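Local coordinates for hypothetical conserved protein, GK1056 (Geobacillus kaustophilus, PDB 2QYH), which is of unknown function but belongs to the haloacid dehalogenase-like hydrolases and is probably a magnesium-dependent phosphatase, at residues D[75-80]-D[193-198]; D[19-24]-D[54-59]; D[88-93]-D[156-161]; D[123-128]-D[168-173]. All coordinates share one frame; numbering follows the deposited sequence.

Contact 1 of 4, residues D[75-80]-D[193-198]; sequences NVLYKQ and EKLGID
Leu77 and Lys194 carry a small, largely apolar surface contact between strand 75-79, at one border of the mixed sheet, and the last turn of helix 184-195. The strand has a classic beta bulge here: Leu77 and Tyr78 both stand opposite Val70 of the neighbouring strand, and both set off from the backbone toward the helix. With CG trans to the backbone N (chi1 -167°), Leu77 slides past Lys194 in the opposite direction, and its CD2 meets Lys194 CB at 3.6 Å. The other branch of Leu77, CD1, lies 4.4 Å from Leu195 CD2. Beyond its aliphatic base the lysine bends at chi2 and again at chi4, bringing NZ to 4.2 Å from Tyr78 CD2, oblique to the ring. Tyr78 OH donates to Gln80 OE1 at 3.0 Å. Just past Leu195 the helix closes in a Schellman motif with Gly196 at positive phi. With an alanine in place of Leu77, both methyl branches are gone, and the aliphatic part of Lys194 would probably lose its cover, leaving a gap beside Leu195. No hydrogen bond joins the two segments, so strand edge and helix end are held here by hydrocarbon contact, while the exposed lysine brings its charge close to Tyr78.

Contact 2 of 4, residues D[19-24]-D[54-59]; sequences KQLPLS and RKQLGI
Leu21 and Leu57 meet at an oblique angle, branch against branch, where the loop leading into helix 23-34 passes the end of helix 51-57. At the closest approach Leu21 CD2 and Leu57 CD2 are 3.7 Å apart, and the same methyl of Leu21 lies 4.0 Å from Leu57 CG. The other branch, Leu21 CD1, is 4.2 Å from Leu57 CD2, so the single methyl of Leu57 faces both tips of its partner. With CG trans to N (chi1 -180°), Leu21 carries both branches to Leu57, which reaches back with its end. Ile26 touches both leucines, and Leu14 and Leu15 add to the same buried cluster. Gln56 flanks it differently: its NE2 passes 4.1 Å from Leu21 CD2, but is hydrogen bonded to Lys127 O of the second subunit. One side of the contact is thus apolar interior and the other borders the dimer interface. After Leu57, Gly58 at positive phi turns the chain, and Ile59 N bonds back to Arg54 O at 2.9 Å. A loop-to-helix leucine contact of this kind, on the flank of the mainly parallel part of the mixed sheet, belongs to the Rossmann-like core of haloacid dehalogenase-type hydrolases.

Contact 3 of 4, residues D[88-93]-D[156-161]; sequences RALTEE and EPYVRN
Leu90 and Glu93 of helix 84-96 face Tyr158 and Asn161 of helix 156-161 in a near-antiparallel helix pair beside the five-stranded antiparallel sheet, an alpha/beta layer consistent with the cap domain of Cof-type relatives. The axes of segments 88-93 and 156-161 approach to 11.6 Å, with 156° between their directions. The apolar part is a right-angle crossing: Leu90 CD2 comes to 4.0 Å from Tyr158 CD1, oblique to the ring, with Phe167 touching both residues. Glu93 adds its CG at 4.3 Å from Tyr158 CE1. The polar part joins Glu93 to the exposed Asn161: with CG trans to N (chi1 179°), the glutamate offers the syn lone pair of OE1 to ND2, while OE2 holds the hydroxyl of Tyr162. With a leucine in place of Glu93, the carboxylate is lost and Asn161 ND2 would probably be left without this acceptor. Tyr158 OH reaches past the pair to His99 and Asn97. The Asn161 ND2 to Glu93 OE1 bond spans 2.8 Å but is bent, 135° at the hydrogen.

Contact 4 of 4, residues D[123-128]-D[168-173]; sequences MASLKF and VRWHDV
Ser125 and Leu126 lie against the rings of Trp170 and His171, where the C-terminal part of helix 117-124 and the turn after it lie beside strand 165-171. Met123, present as selenomethionine, precedes a type I turn from Ala124 to Lys127; its carbonyl oxygen accepts Leu126 N at 3.0 Å and Phe128 N at 2.8 Å. Next comes Ser125, its OG set between the backbone N and the carbonyl carbon (chi1 66°), where it bonds to Ser122 O. The same oxygen stands at the edge of the indole, 3.9 Å from Trp170 CZ3, and equally far from His171 CD2. Leu126 then meets the indole from the opposite direction, both branches engaged: CD1 lies oblique to the ring, 3.4 Å from Trp170 CZ3, and CD2 is 3.5 Å from Trp170 CH2. This is the border of the cap-like alpha/beta layer, a helix end meeting the outermost strand of the antiparallel sheet. On the strand side, His171 CB sits over one face of the Trp170 ring, and the His171 ring is steadied by Val173 N, which donates to His171 ND1 at 3.0 Å in an almost straight bond (177°). Lys127, at positive phi, is the C-prime residue of a Schellman motif made by Phe128 N to Met123 O and Lys127 N to Ala124 O. Its NZ and O bond to Leu21 O and Gln56 NE2 of the second subunit, and Phe128 packs on that subunit's Gln56.

Overall arrangement
Contact 2 is the buried one of the four, contact 3 is partly buried, and contacts 1 and 4 lie at the surface. Contacts 1 and 2 belong to the mixed-sheet core, contacts 3 and 4 to the antiparallel-sheet layer, so the four sample both halves of the chain. Contact 3 and contact 4 cross along the sequence, linked by helix 156-161 running on to strand 165-171, yet their centres are about 20 Å apart. Only contact 3 carries a hydrogen bond between its segments; the rest rely on aliphatic or ring contact. Contacts 2 and 4 both reach the second subunit, where Gln56 of one chain meets Lys127 of the other, uniting core and cap-like layer across the dimer.

Contact 1 of 4, residues D[75-80]-D[193-198]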
loop_
_atom_site.group_PDB
_atom_site.type_symbol
_atom_site.label_atom_id
_atom_site.label_comp_id
_atom_site.label_asym_id
_atom_site.label_seq_id
_atom_site.Cartn_x
_atom_site.Cartn_y
_atom_site.Cartn_z
ATOM N N ASN D 75 9.791 -15.457 3.280
ATOM C CA ASN D 75 11.063 -15.511 3.995
ATOM C C ASN D 75 12.239 -14.980 3.191
ATOM O O ASN D 75 12.348 -15.238 1.995
ATOM C CB ASN D 75 11.350 -16.945 4.435
ATOM C CG ASN D 75 10.224 -17.528 5.263
ATOM O OD1 ASN D 75 9.826 -16.956 6.279
ATOM N ND2 ASN D 75 9.702 -18.670 4.834
ATOM N N VAL D 76 13.120 -14.242 3.860
ATOM C CA VAL D 76 14.282 -13.670 3.210
ATOM C C VAL D 76 15.112 -14.793 2.624
ATOM O O VAL D 76 15.432 -15.759 3.306
ATOM C CB VAL D 76 15.129 -12.855 4.202
ATOM C CG1 VAL D 76 16.367 -12.311 3.504
ATOM C CG2 VAL D 76 14.299 -11.708 4.761
ATOM N N LEU D 77 15.457 -14.655 1.351
ATOM C CA LEU D 77 16.223 -15.665 0.638
ATOM C C LEU D 77 17.657 -15.218 0.442
ATOM O O LEU D 77 18.576 -16.032 0.409
ATOM C CB LEU D 77 15.586 -15.923 -0.728
ATOM C CG LEU D 77 16.092 -17.174 -1.436
ATOM C CD1 LEU D 77 15.119 -18.281 -1.196
ATOM C CD2 LEU D 77 16.233 -16.923 -2.922
ATOM N N TYR D 78 17.836 -13.914 0.302
ATOM C CA TYR D 78 19.151 -13.339 0.096
ATOM C C TYR D 78 19.126 -11.867 0.460
ATOM O O TYR D 78 18.159 -11.168 0.165
ATOM C CB TYR D 78 19.565 -13.509 -1.369
ATOM C CG TYR D 78 20.800 -12.734 -1.757
ATOM C CD1 TYR D 78 20.711 -11.431 -2.241
ATOM C CD2 TYR D 78 22.067 -13.282 -1.572
ATOM C CE1 TYR D 78 21.857 -10.696 -2.523
ATOM C CE2 TYR D 78 23.215 -12.555 -1.847
ATOM C CZ TYR D 78 23.110 -11.267 -2.318
ATOM O OH TYR D 78 24.266 -10.548 -2.556
ATOM N N LYS D 79 20.173 -11.396 1.120
ATOM C CA LYS D 79 20.239 -9.989 1.472
ATOM C C LYS D 79 21.667 -9.483 1.528
ATOM O O LYS D 79 22.535 -10.082 2.152
ATOM C CB LYS D 79 19.508 -9.711 2.789
ATOM C CG LYS D 79 19.846 -10.619 3.940
ATOM C CD LYS D 79 19.005 -10.254 5.152
ATOM C CE LYS D 79 19.216 -11.237 6.298
ATOM N NZ LYS D 79 20.647 -11.287 6.709
ATOM N N GLN D 80 21.893 -8.370 0.841
ATOM C CA GLN D 80 23.200 -7.748 0.764
ATOM C C GLN D 80 23.127 -6.291 1.234
ATOM O O GLN D 80 22.796 -5.394 0.460
ATOM C CB GLN D 80 23.696 -7.801 -0.679
ATOM C CG GLN D 80 25.125 -7.349 -0.887
ATOM C CD GLN D 80 25.409 -7.003 -2.343
ATOM O OE1 GLN D 80 24.990 -7.717 -3.262
ATOM N NE2 GLN D 80 26.129 -5.906 -2.559
ATOM N N GLU D 193 18.699 -19.413 -8.547
ATOM C CA GLU D 193 19.799 -20.305 -8.223
ATOM C C GLU D 193 19.422 -21.039 -6.944
ATOM O O GLU D 193 19.511 -22.261 -6.872
ATOM C CB GLU D 193 21.082 -19.511 -8.015
ATOM C CG GLU D 193 22.059 -19.623 -9.162
ATOM C CD GLU D 193 23.254 -18.700 -9.000
ATOM O OE1 GLU D 193 23.789 -18.602 -7.867
ATOM O OE2 GLU D 193 23.662 -18.083 -10.009
ATOM N N LYS D 194 18.976 -20.284 -5.944
ATOM C CA LYS D 194 18.584 -20.854 -4.664
ATOM C C LYS D 194 17.354 -21.749 -4.805
ATOM O O LYS D 194 17.259 -22.785 -4.150
ATOM C CB LYS D 194 18.277 -19.749 -3.640
ATOM C CG LYS D 194 19.402 -18.762 -3.343
ATOM C CD LYS D 194 20.621 -19.428 -2.732
ATOM C CE LYS D 194 21.529 -18.408 -2.043
ATOM N NZ LYS D 194 21.950 -17.289 -2.932
ATOM N N LEU D 195 16.406 -21.349 -5.647
ATOM C CA LEU D 195 15.193 -22.144 -5.837
ATOM C C LEU D 195 15.450 -23.373 -6.703
ATOM O O LEU D 195 14.652 -24.310 -6.724
ATOM C CB LEU D 195 14.080 -21.296 -6.467
ATOM C CG LEU D 195 13.571 -20.126 -5.617
ATOM C CD1 LEU D 195 12.447 -19.403 -6.340
ATOM C CD2 LEU D 195 13.087 -20.648 -4.265
ATOM N N GLY D 196 16.573 -23.364 -7.415
ATOM C CA GLY D 196 16.909 -24.482 -8.273
ATOM C C GLY D 196 16.091 -24.466 -9.545
ATOM O O GLY D 196 15.687 -25.519 -10.044
ATOM N N ILE D 197 15.843 -23.268 -10.072
ATOM C CA ILE D 197 15.062 -23.113 -11.293
ATOM C C ILE D 197 15.938 -22.800 -12.499
ATOM O O ILE D 197 16.716 -21.843 -12.483
ATOM C CB ILE D 197 14.011 -21.990 -11.143
ATOM C CG1 ILE D 197 13.000 -22.366 -10.053
ATOM C CG2 ILE D 197 13.302 -21.741 -12.489
ATOM C CD1 ILE D 197 11.856 -21.388 -9.922
ATOM N N ASP D 198 15.801 -23.611 -13.547
ATOM C CA ASP D 198 16.571 -23.422 -14.778
ATOM C C ASP D 198 16.114 -22.162 -15.507
ATOM O O ASP D 198 14.913 -21.863 -15.578
ATOM C CB ASP D 198 16.412 -24.635 -15.697
ATOM C CG ASP D 198 17.089 -25.877 -15.147
ATOM O OD1 ASP D 198 16.859 -26.973 -15.701
ATOM O OD2 ASP D 198 17.855 -25.759 -14.166
#

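Contact 2 of 4, residues D[19-24]-D[54-59]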
loop_
_atom_site.group_PDB
_atom_site.type_symbol
_atom_site.label_atom_id
_atom_site.label_comp_id
_atom_site.label_asym_id
_atom_site.label_seq_id
_atom_site.Cartn_x
_atom_site.Cartn_y
_atom_site.Cartn_z
ATOM N N LYS D 19 -2.114 3.763 -12.596
ATOM C CA LYS D 19 -1.732 3.043 -11.379
ATOM C C LYS D 19 -2.832 2.065 -10.993
ATOM O O LYS D 19 -2.994 1.717 -9.822
ATOM C CB LYS D 19 -1.516 4.027 -10.224
ATOM C CG LYS D 19 -0.085 4.502 -10.014
ATOM C CD LYS D 19 0.532 5.132 -11.240
ATOM C CE LYS D 19 1.896 5.691 -10.873
ATOM N NZ LYS D 19 2.615 6.220 -12.055
ATOM N N GLN D 20 -3.584 1.623 -11.990
ATOM C CA GLN D 20 -4.691 0.721 -11.749
ATOM C C GLN D 20 -4.323 -0.720 -12.056
ATOM O O GLN D 20 -3.594 -1.004 -13.009
ATOM C CB GLN D 20 -5.909 1.144 -12.589
ATOM C CG GLN D 20 -6.434 2.558 -12.292
ATOM C CD GLN D 20 -6.899 2.736 -10.849
ATOM O OE1 GLN D 20 -7.825 2.058 -10.389
ATOM N NE2 GLN D 20 -6.257 3.648 -10.132
ATOM N N LEU D 21 -4.832 -1.632 -11.232
ATOM C CA LEU D 21 -4.561 -3.048 -11.407
ATOM C C LEU D 21 -5.657 -3.694 -12.248
ATOM O O LEU D 21 -6.803 -3.813 -11.816
ATOM C CB LEU D 21 -4.479 -3.715 -10.042
ATOM C CG LEU D 21 -4.199 -5.206 -10.070
ATOM C CD1 LEU D 21 -2.855 -5.488 -10.709
ATOM C CD2 LEU D 21 -4.215 -5.704 -8.663
ATOM N N PRO D 22 -5.322 -4.118 -13.469
ATOM C CA PRO D 22 -6.336 -4.744 -14.322
ATOM C C PRO D 22 -6.932 -6.020 -13.714
ATOM O O PRO D 22 -6.213 -6.833 -13.124
ATOM C CB PRO D 22 -5.571 -5.037 -15.613
ATOM C CG PRO D 22 -4.492 -4.005 -15.623
ATOM C CD PRO D 22 -4.042 -3.985 -14.183
ATOM N N LEU D 23 -8.242 -6.189 -13.865
ATOM C CA LEU D 23 -8.942 -7.368 -13.367
ATOM C C LEU D 23 -8.337 -8.675 -13.907
ATOM O O LEU D 23 -8.185 -9.655 -13.167
ATOM C CB LEU D 23 -10.420 -7.292 -13.763
ATOM C CG LEU D 23 -11.497 -6.856 -12.756
ATOM C CD1 LEU D 23 -10.982 -5.831 -11.765
ATOM C CD2 LEU D 23 -12.671 -6.307 -13.539
ATOM N N SER D 24 -7.984 -8.688 -15.190
ATOM C CA SER D 24 -7.421 -9.890 -15.806
ATOM C C SER D 24 -6.023 -10.255 -15.304
ATOM O O SER D 24 -5.579 -11.392 -15.474
ATOM C CB SER D 24 -7.410 -9.762 -17.335
ATOM O OG SER D 24 -6.573 -8.706 -17.762
ATOM N N ARG D 54 1.325 -6.105 -3.273
ATOM C CA ARG D 54 1.597 -7.489 -2.907
ATOM C C ARG D 54 0.379 -8.117 -2.248
ATOM O O ARG D 54 0.005 -9.252 -2.561
ATOM C CB ARG D 54 2.795 -7.581 -1.954
ATOM C CG ARG D 54 4.136 -7.239 -2.576
ATOM C CD ARG D 54 5.264 -8.002 -1.878
ATOM N NE ARG D 54 5.329 -7.728 -0.443
ATOM C CZ ARG D 54 5.812 -6.605 0.082
ATOM N NH1 ARG D 54 6.281 -5.644 -0.711
ATOM N NH2 ARG D 54 5.826 -6.437 1.402
ATOM N N LYS D 55 -0.237 -7.381 -1.332
ATOM C CA LYS D 55 -1.414 -7.885 -0.649
ATOM C C LYS D 55 -2.571 -8.047 -1.633
ATOM O O LYS D 55 -3.346 -9.000 -1.543
ATOM C CB LYS D 55 -1.790 -6.957 0.517
ATOM C CG LYS D 55 -0.909 -7.192 1.744
ATOM C CD LYS D 55 -1.403 -6.505 3.024
ATOM C CE LYS D 55 -0.988 -5.034 3.107
ATOM N NZ LYS D 55 -1.195 -4.440 4.473
ATOM N N GLN D 56 -2.667 -7.131 -2.588
ATOM C CA GLN D 56 -3.722 -7.185 -3.582
ATOM C C GLN D 56 -3.640 -8.451 -4.440
ATOM O O GLN D 56 -4.656 -9.094 -4.715
ATOM C CB GLN D 56 -3.659 -5.949 -4.485
ATOM C CG GLN D 56 -4.329 -4.715 -3.927
ATOM C CD GLN D 56 -4.139 -3.508 -4.823
ATOM O OE1 GLN D 56 -3.077 -2.893 -4.838
ATOM N NE2 GLN D 56 -5.169 -3.168 -5.588
ATOM N N LEU D 57 -2.428 -8.798 -4.861
ATOM C CA LEU D 57 -2.208 -9.965 -5.702
ATOM C C LEU D 57 -1.770 -11.207 -4.931
ATOM O O LEU D 57 -1.558 -12.267 -5.522
ATOM C CB LEU D 57 -1.157 -9.640 -6.768
ATOM C CG LEU D 57 -1.553 -8.599 -7.820
ATOM C CD1 LEU D 57 -0.369 -8.284 -8.720
ATOM C CD2 LEU D 57 -2.717 -9.139 -8.641
ATOM N N GLY D 58 -1.634 -11.080 -3.617
ATOM C CA GLY D 58 -1.201 -12.207 -2.820
ATOM C C GLY D 58 0.181 -12.670 -3.257
ATOM O O GLY D 58 0.448 -13.869 -3.352
ATOM N N ILE D 59 1.063 -11.719 -3.535
ATOM C CA ILE D 59 2.417 -12.033 -3.955
ATOM C C ILE D 59 3.345 -11.840 -2.763
ATOM O O ILE D 59 3.499 -10.726 -2.267
ATOM C CB ILE D 59 2.849 -11.106 -5.114
ATOM C CG1 ILE D 59 2.014 -11.422 -6.362
ATOM C CG2 ILE D 59 4.337 -11.250 -5.381
ATOM C CD1 ILE D 59 2.249 -10.481 -7.543
#

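Contact 3 of 4, residues D[88-93]-D[156-161]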
loop_
_atom_site.group_PDB
_atom_site.type_symbol
_atom_site.label_atom_id
_atom_site.label_comp_id
_atom_site.label_asym_id
_atom_site.label_seq_id
_atom_site.Cartn_x
_atom_site.Cartn_y
_atom_site.Cartn_z
ATOM N N ARG D 88 29.013 5.301 6.108
ATOM C CA ARG D 88 29.426 6.360 7.026
ATOM C C ARG D 88 30.259 7.434 6.323
ATOM O O ARG D 88 30.019 8.626 6.512
ATOM C CB ARG D 88 30.229 5.777 8.187
ATOM C CG ARG D 88 30.567 6.803 9.247
ATOM C CD ARG D 88 31.393 6.212 10.376
ATOM N NE ARG D 88 30.771 5.023 10.952
ATOM C CZ ARG D 88 31.176 3.779 10.707
ATOM N NH1 ARG D 88 32.207 3.563 9.895
ATOM N NH2 ARG D 88 30.551 2.749 11.272
ATOM N N ALA D 89 31.233 7.015 5.517
ATOM C CA ALA D 89 32.087 7.955 4.785
ATOM C C ALA D 89 31.270 8.827 3.834
ATOM O O ALA D 89 31.423 10.051 3.811
ATOM C CB ALA D 89 33.163 7.195 3.994
ATOM N N LEU D 90 30.406 8.188 3.048
ATOM C CA LEU D 90 29.561 8.892 2.091
ATOM C C LEU D 90 28.700 9.938 2.800
ATOM O O LEU D 90 28.519 11.044 2.297
ATOM C CB LEU D 90 28.654 7.900 1.358
ATOM C CG LEU D 90 28.285 8.216 -0.096
ATOM C CD1 LEU D 90 27.253 7.215 -0.580
ATOM C CD2 LEU D 90 27.743 9.625 -0.219
ATOM N N THR D 91 28.172 9.581 3.966
ATOM C CA THR D 91 27.325 10.491 4.727
ATOM C C THR D 91 28.115 11.709 5.205
ATOM O O THR D 91 27.673 12.854 5.054
ATOM C CB THR D 91 26.704 9.787 5.959
ATOM O OG1 THR D 91 26.045 8.587 5.542
ATOM C CG2 THR D 91 25.682 10.693 6.633
ATOM N N GLU D 92 29.287 11.460 5.779
ATOM C CA GLU D 92 30.115 12.548 6.275
ATOM C C GLU D 92 30.581 13.449 5.146
ATOM O O GLU D 92 30.429 14.667 5.221
ATOM C CB GLU D 92 31.305 11.994 7.057
ATOM C CG GLU D 92 30.933 11.584 8.476
ATOM C CD GLU D 92 32.007 10.760 9.159
ATOM O OE1 GLU D 92 33.190 11.159 9.104
ATOM O OE2 GLU D 92 31.665 9.718 9.758
ATOM N N GLU D 93 31.128 12.854 4.093
ATOM C CA GLU D 93 31.598 13.643 2.962
ATOM C C GLU D 93 30.455 14.457 2.350
ATOM O O GLU D 93 30.606 15.652 2.090
ATOM C CB GLU D 93 32.238 12.738 1.901
ATOM C CG GLU D 93 32.729 13.495 0.667
ATOM C CD GLU D 93 33.561 12.637 -0.272
ATOM O OE1 GLU D 93 33.770 13.059 -1.432
ATOM O OE2 GLU D 93 34.014 11.550 0.146
ATOM N N GLU D 156 29.725 14.003 -9.675
ATOM C CA GLU D 156 31.068 13.562 -10.078
ATOM C C GLU D 156 31.963 13.063 -8.931
ATOM O O GLU D 156 32.425 11.920 -8.948
ATOM C CB GLU D 156 31.787 14.683 -10.840
ATOM C CG GLU D 156 33.265 14.409 -11.123
ATOM C CD GLU D 156 33.482 13.261 -12.091
ATOM O OE1 GLU D 156 32.940 12.165 -11.847
ATOM O OE2 GLU D 156 34.205 13.452 -13.093
ATOM N N PRO D 157 32.223 13.916 -7.922
ATOM C CA PRO D 157 33.069 13.525 -6.787
ATOM C C PRO D 157 32.634 12.216 -6.134
ATOM O O PRO D 157 33.425 11.282 -6.015
ATOM C CB PRO D 157 32.938 14.712 -5.836
ATOM C CG PRO D 157 32.742 15.861 -6.774
ATOM C CD PRO D 157 31.752 15.306 -7.763
ATOM N N TYR D 158 31.373 12.161 -5.710
ATOM C CA TYR D 158 30.807 10.977 -5.064
ATOM C C TYR D 158 31.012 9.740 -5.927
ATOM O O TYR D 158 31.480 8.705 -5.448
ATOM C CB TYR D 158 29.313 11.186 -4.819
ATOM C CG TYR D 158 29.006 12.360 -3.925
ATOM C CD1 TYR D 158 29.420 12.370 -2.596
ATOM C CD2 TYR D 158 28.305 13.465 -4.407
ATOM C CE1 TYR D 158 29.143 13.453 -1.764
ATOM C CE2 TYR D 158 28.023 14.556 -3.585
ATOM C CZ TYR D 158 28.447 14.540 -2.266
ATOM O OH TYR D 158 28.174 15.606 -1.445
ATOM N N VAL D 159 30.648 9.859 -7.199
ATOM C CA VAL D 159 30.801 8.771 -8.153
ATOM C C VAL D 159 32.251 8.300 -8.147
ATOM O O VAL D 159 32.527 7.103 -8.066
ATOM C CB VAL D 159 30.438 9.240 -9.592
ATOM C CG1 VAL D 159 30.730 8.133 -10.598
ATOM C CG2 VAL D 159 28.970 9.646 -9.659
ATOM N N ARG D 160 33.164 9.269 -8.222
ATOM C CA ARG D 160 34.609 9.045 -8.254
ATOM C C ARG D 160 35.216 8.529 -6.947
ATOM O O ARG D 160 36.052 7.624 -6.964
ATOM C CB ARG D 160 35.312 10.348 -8.628
ATOM C CG ARG D 160 36.464 10.207 -9.602
ATOM C CD ARG D 160 35.957 10.170 -11.032
ATOM N NE ARG D 160 35.396 8.874 -11.398
ATOM C CZ ARG D 160 34.596 8.676 -12.441
ATOM N NH1 ARG D 160 34.253 9.694 -13.223
ATOM N NH2 ARG D 160 34.151 7.459 -12.711
ATOM N N ASN D 161 34.810 9.106 -5.819
ATOM C CA ASN D 161 35.362 8.704 -4.530
ATOM C C ASN D 161 34.764 7.441 -3.940
ATOM O O ASN D 161 35.298 6.899 -2.972
ATOM C CB ASN D 161 35.218 9.830 -3.502
ATOM C CG ASN D 161 35.902 11.112 -3.939
ATOM O OD1 ASN D 161 36.960 11.084 -4.572
ATOM N ND2 ASN D 161 35.305 12.246 -3.587
#

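Contact 4 of 4, residues D[123-128]-D[168-173]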
loop_
_atom_site.group_PDB
_atom_site.type_symbol
_atom_site.label_atom_id
_atom_site.label_comp_id
_atom_site.label_asym_id
_atom_site.label_seq_id
_atom_site.Cartn_x
_atom_site.Cartn_y
_atom_site.Cartn_z
HETATM N N MSE D 123 10.843 13.325 -2.943
HETATM C CA MSE D 123 10.063 12.293 -2.266
HETATM C C MSE D 123 8.547 12.431 -2.444
HETATM O O MSE D 123 7.817 11.438 -2.424
HETATM C CB MSE D 123 10.391 12.280 -0.775
HETATM C CG MSE D 123 11.838 11.968 -0.455
HETATM SE SE MSE D 123 12.390 10.136 -0.794
HETATM C CE MSE D 123 10.688 9.289 -1.084
ATOM N N ALA D 124 8.073 13.658 -2.599
ATOM C CA ALA D 124 6.654 13.874 -2.782
ATOM C C ALA D 124 6.288 13.275 -4.131
ATOM O O ALA D 124 5.161 12.815 -4.342
ATOM C CB ALA D 124 6.348 15.356 -2.756
ATOM N N SER D 125 7.255 13.274 -5.044
ATOM C CA SER D 125 7.020 12.727 -6.369
ATOM C C SER D 125 6.850 11.209 -6.313
ATOM O O SER D 125 6.256 10.610 -7.212
ATOM C CB SER D 125 8.162 13.105 -7.319
ATOM O OG SER D 125 9.380 12.497 -6.945
ATOM N N LEU D 126 7.379 10.595 -5.260
ATOM C CA LEU D 126 7.259 9.154 -5.053
ATOM C C LEU D 126 6.005 8.951 -4.205
ATOM O O LEU D 126 5.651 7.823 -3.840
ATOM C CB LEU D 126 8.482 8.631 -4.302
ATOM C CG LEU D 126 9.595 7.920 -5.078
ATOM C CD1 LEU D 126 9.718 8.478 -6.479
ATOM C CD2 LEU D 126 10.899 8.066 -4.310
ATOM N N LYS D 127 5.345 10.074 -3.912
ATOM C CA LYS D 127 4.130 10.139 -3.107
ATOM C C LYS D 127 4.397 9.812 -1.647
ATOM O O LYS D 127 3.569 9.206 -0.967
ATOM C CB LYS D 127 3.041 9.217 -3.671
ATOM C CG LYS D 127 2.522 9.647 -5.035
ATOM C CD LYS D 127 2.115 11.120 -5.027
ATOM C CE LYS D 127 1.593 11.571 -6.382
ATOM N NZ LYS D 127 0.339 10.858 -6.761
ATOM N N PHE D 128 5.566 10.230 -1.175
ATOM C CA PHE D 128 5.954 10.020 0.211
ATOM C C PHE D 128 6.225 11.310 0.963
ATOM O O PHE D 128 6.646 12.321 0.385
ATOM C CB PHE D 128 7.183 9.117 0.291
ATOM C CG PHE D 128 6.858 7.666 0.301
ATOM C CD1 PHE D 128 6.740 6.960 -0.887
ATOM C CD2 PHE D 128 6.655 7.005 1.510
ATOM C CE1 PHE D 128 6.424 5.607 -0.880
ATOM C CE2 PHE D 128 6.336 5.653 1.531
ATOM C CZ PHE D 128 6.219 4.952 0.332
ATOM N N VAL D 168 22.697 6.028 -9.406
ATOM C CA VAL D 168 21.775 6.031 -10.538
ATOM C C VAL D 168 20.722 7.105 -10.297
ATOM O O VAL D 168 19.891 6.983 -9.391
ATOM C CB VAL D 168 21.076 4.661 -10.687
ATOM C CG1 VAL D 168 20.187 4.648 -11.927
ATOM C CG2 VAL D 168 22.118 3.554 -10.757
ATOM N N ARG D 169 20.752 8.152 -11.114
ATOM C CA ARG D 169 19.832 9.270 -10.969
ATOM C C ARG D 169 18.419 8.971 -11.459
ATOM O O ARG D 169 18.224 8.313 -12.483
ATOM C CB ARG D 169 20.409 10.495 -11.695
ATOM C CG ARG D 169 19.647 11.800 -11.475
ATOM C CD ARG D 169 20.502 13.011 -11.852
ATOM N NE ARG D 169 21.625 13.194 -10.932
ATOM C CZ ARG D 169 21.524 13.716 -9.713
ATOM N NH1 ARG D 169 20.349 14.121 -9.254
ATOM N NH2 ARG D 169 22.599 13.823 -8.944
ATOM N N TRP D 170 17.432 9.461 -10.712
ATOM C CA TRP D 170 16.025 9.266 -11.053
ATOM C C TRP D 170 15.242 10.567 -10.886
ATOM O O TRP D 170 14.065 10.639 -11.244
ATOM C CB TRP D 170 15.399 8.192 -10.156
ATOM C CG TRP D 170 15.501 8.523 -8.703
ATOM C CD1 TRP D 170 16.580 8.322 -7.893
ATOM C CD2 TRP D 170 14.508 9.180 -7.901
ATOM N NE1 TRP D 170 16.326 8.815 -6.632
ATOM C CE2 TRP D 170 15.069 9.344 -6.609
ATOM C CE3 TRP D 170 13.212 9.641 -8.142
ATOM C CZ2 TRP D 170 14.364 9.956 -5.563
ATOM C CZ3 TRP D 170 12.516 10.247 -7.101
ATOM C CH2 TRP D 170 13.096 10.398 -5.827
ATOM N N HIS D 171 15.886 11.587 -10.325
ATOM C CA HIS D 171 15.235 12.880 -10.117
ATOM C C HIS D 171 16.275 13.996 -10.239
ATOM O O HIS D 171 17.475 13.732 -10.189
ATOM C CB HIS D 171 14.559 12.903 -8.736
ATOM C CG HIS D 171 13.716 14.120 -8.481
ATOM N ND1 HIS D 171 14.229 15.287 -7.956
ATOM C CD2 HIS D 171 12.394 14.344 -8.675
ATOM C CE1 HIS D 171 13.260 16.176 -7.833
ATOM N NE2 HIS D 171 12.135 15.628 -8.262
ATOM N N ASP D 172 15.819 15.231 -10.421
ATOM C CA ASP D 172 16.726 16.370 -10.542
ATOM C C ASP D 172 17.584 16.565 -9.312
ATOM O O ASP D 172 18.737 16.978 -9.415
ATOM C CB ASP D 172 15.951 17.663 -10.781
ATOM C CG ASP D 172 15.560 17.839 -12.226
ATOM O OD1 ASP D 172 14.843 18.805 -12.543
ATOM O OD2 ASP D 172 15.983 17.000 -13.046
ATOM N N VAL D 173 17.031 16.274 -8.144
ATOM C CA VAL D 173 17.788 16.476 -6.919
ATOM C C VAL D 173 18.006 15.241 -6.055
ATOM O O VAL D 173 18.306 15.361 -4.865
ATOM C CB VAL D 173 17.128 17.572 -6.047
ATOM C CG1 VAL D 173 17.100 18.893 -6.803
ATOM C CG2 VAL D 173 15.723 17.156 -5.666
#